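PDB 4IGU: CG5036 from Drosophila melanogaster, which probably binds G-protein alpha subunits through its RGS domain and suppresses their signalling, speeding GTP hydrolysis and slowing GDP release. Local coordinates for residues V70-R75 with M104-T109. Numbering follows the deposited sequence. Where two conformers were deposited one is given.
Sequences VEEKAR and MIEPTT
In the four-helix-bundle subdomain of this RGS fold (helices 50-61, 67-81, 94-103 and 113-132), the connection between the last two helices packs along one face of helix 67-81, and the fit is mostly apolar. Residues 70-75 are regular alpha-helix, with A74 N to V70 O at 2.8 Å and R75 N to E71 O at 2.9 Å. The loop runs antiparallel to them: M104 lies by R75, P107 by E71 (CA to CA 5.2 Å) and T108 by V70. I105 is still near helical, E106 to T108 are extended (P107 phi/psi -58/142), and T109 returns to helical angles. P107 is the main bump. Its ring fills the hollow between V70, E71 and A74, where the small A74 side chain allows close approach: CB of A74 sits 3.9 Å from CB of P107. Toward the helix start V70, chi1 t, lays CG1 against the loop backbone, 3.5 Å from C of T108. At the R75 end, M104 with all three chi angles m curls back so that SD is 3.9 Å from A74 CB and CE is 3.7 Å from R75 N; F112 helps enclose both M104 and A74. R75 NH1 makes a salt bridge to E72 OE2 (3.4 Å) within the helix. The T109 side chain lies about 3 Å from a bound sodium ion. E71, chi1 and chi2 both t, ties the segments through one water that donates to E71 OE2 and M104 O, 2.7 Å from each.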
loop_
_atom_site.group_PDB
_atom_site.type_symbol
_atom_site.label_atom_id
_atom_site.label_comp_id
_atom_site.label_asym_id
_atom_site.label_seq_id
_atom_site.Cartn_x
_atom_site.Cartn_y
_atom_site.Cartn_z
ATOM N N VAL A 70 14.768 11.984 7.524
ATOM C CA VAL A 70 14.605 10.547 7.358
ATOM C C VAL A 70 14.271 9.933 8.713
ATOM O O VAL A 70 13.315 9.159 8.843
ATOM C CB VAL A 70 15.869 9.874 6.800
ATOM C CG1 VAL A 70 15.660 8.373 6.748
ATOM C CG2 VAL A 70 16.199 10.401 5.394
ATOM N N GLU A 71 15.029 10.310 9.736
ATOM C CA GLU A 71 14.823 9.738 11.068
ATOM C C GLU A 71 13.471 10.148 11.646
ATOM O O GLU A 71 12.744 9.317 12.188
ATOM C CB GLU A 71 15.941 10.154 12.021
ATOM C CG GLU A 71 15.617 9.803 13.458
ATOM C CD GLU A 71 16.834 9.769 14.353
ATOM O OE1 GLU A 71 17.544 10.790 14.414
ATOM O OE2 GLU A 71 17.062 8.725 15.011
ATOM N N GLU A 72 13.137 11.430 11.511
ATOM C CA GLU A 72 11.878 11.971 12.040
ATOM C C GLU A 72 10.665 11.265 11.419
ATOM O O GLU A 72 9.707 10.901 12.116
ATOM C CB GLU A 72 11.812 13.472 11.722
ATOM C CG GLU A 72 10.708 14.244 12.422
ATOM C CD GLU A 72 11.038 14.561 13.875
ATOM O OE1 GLU A 72 12.234 14.687 14.224
ATOM O OE2 GLU A 72 10.090 14.681 14.666
ATOM N N LYS A 73 10.699 11.092 10.100
ATOM C CA LYS A 73 9.598 10.438 9.391
ATOM C C LYS A 73 9.581 8.935 9.655
ATOM O O LYS A 73 8.510 8.327 9.756
ATOM C CB LYS A 73 9.687 10.707 7.884
ATOM C CG LYS A 73 9.412 12.160 7.502
ATOM C CD LYS A 73 9.879 12.486 6.063
ATOM C CE LYS A 73 9.500 13.947 5.708
ATOM N NZ LYS A 73 9.897 14.354 4.313
ATOM N N ALA A 74 10.764 8.330 9.731
ATOM C CA ALA A 74 10.847 6.892 9.989
ATOM C C ALA A 74 10.276 6.528 11.356
ATOM O O ALA A 74 9.573 5.522 11.482
ATOM C CB ALA A 74 12.276 6.382 9.853
ATOM N N ARG A 75 10.602 7.317 12.383
ATOM C CA ARG A 75 10.072 7.058 13.728
ATOM C C ARG A 75 8.555 7.028 13.708
ATOM O O ARG A 75 7.944 6.207 14.382
ATOM C CB ARG A 75 10.526 8.112 14.752
ATOM C CG ARG A 75 12.010 8.089 15.099
ATOM C CD ARG A 75 12.256 8.718 16.476
ATOM N NE ARG A 75 11.600 10.017 16.621
ATOM C CZ ARG A 75 12.221 11.181 16.452
ATOM N NH1 ARG A 75 11.559 12.321 16.602
ATOM N NH2 ARG A 75 13.510 11.209 16.133
ATOM N N MET A 104 16.535 1.038 12.699
ATOM C CA MET A 104 15.959 2.259 13.245
ATOM C C MET A 104 16.921 3.000 14.144
ATOM O O MET A 104 16.615 4.107 14.607
ATOM C CB MET A 104 14.650 1.967 13.992
ATOM C CG MET A 104 13.444 1.844 13.054
ATOM S SD MET A 104 13.092 3.364 12.122
ATOM C CE MET A 104 12.771 4.557 13.420
ATOM N N ILE A 105 18.086 2.407 14.404
ATOM C CA ILE A 105 19.072 3.095 15.229
ATOM C C ILE A 105 19.627 4.297 14.473
ATOM O O ILE A 105 19.838 5.366 15.053
ATOM C CB ILE A 105 20.223 2.156 15.698
ATOM C CG1 ILE A 105 19.663 0.985 16.510
ATOM C CG2 ILE A 105 21.226 2.913 16.558
ATOM C CD1 ILE A 105 18.885 1.420 17.735
ATOM N N GLU A 106 19.892 4.110 13.183
ATOM C CA GLU A 106 20.292 5.218 12.322
ATOM C C GLU A 106 19.495 5.094 11.036
ATOM O O GLU A 106 19.974 4.529 10.057
ATOM C CB GLU A 106 21.796 5.168 12.029
ATOM C CG GLU A 106 22.375 6.482 11.493
ATOM C CD GLU A 106 23.898 6.487 11.479
ATOM O OE1 GLU A 106 24.482 7.265 10.693
ATOM O OE2 GLU A 106 24.507 5.716 12.256
ATOM N N PRO A 107 18.257 5.609 11.040
ATOM C CA PRO A 107 17.366 5.366 9.903
ATOM C C PRO A 107 17.932 5.858 8.574
ATOM O O PRO A 107 18.600 6.902 8.502
ATOM C CB PRO A 107 16.097 6.148 10.284
ATOM C CG PRO A 107 16.134 6.177 11.780
ATOM C CD PRO A 107 17.581 6.339 12.128
ATOM N N THR A 108 17.683 5.070 7.534
ATOM C CA THR A 108 17.938 5.479 6.162
ATOM C C THR A 108 16.634 5.324 5.356
ATOM O O THR A 108 15.631 4.812 5.864
ATOM C CB THR A 108 19.038 4.624 5.498
ATOM O OG1 THR A 108 18.537 3.303 5.253
ATOM C CG2 THR A 108 20.301 4.546 6.365
ATOM N N THR A 109 16.646 5.750 4.095
ATOM C CA THR A 109 15.474 5.615 3.237
ATOM C C THR A 109 15.143 4.161 2.924
ATOM O O THR A 109 14.081 3.865 2.375
ATOM C CB THR A 109 15.668 6.345 1.899
ATOM O OG1 THR A 109 16.938 5.973 1.329
ATOM C CG2 THR A 109 15.613 7.852 2.108
HETATM O O HOH W 1 15.636 6.495 15.212
#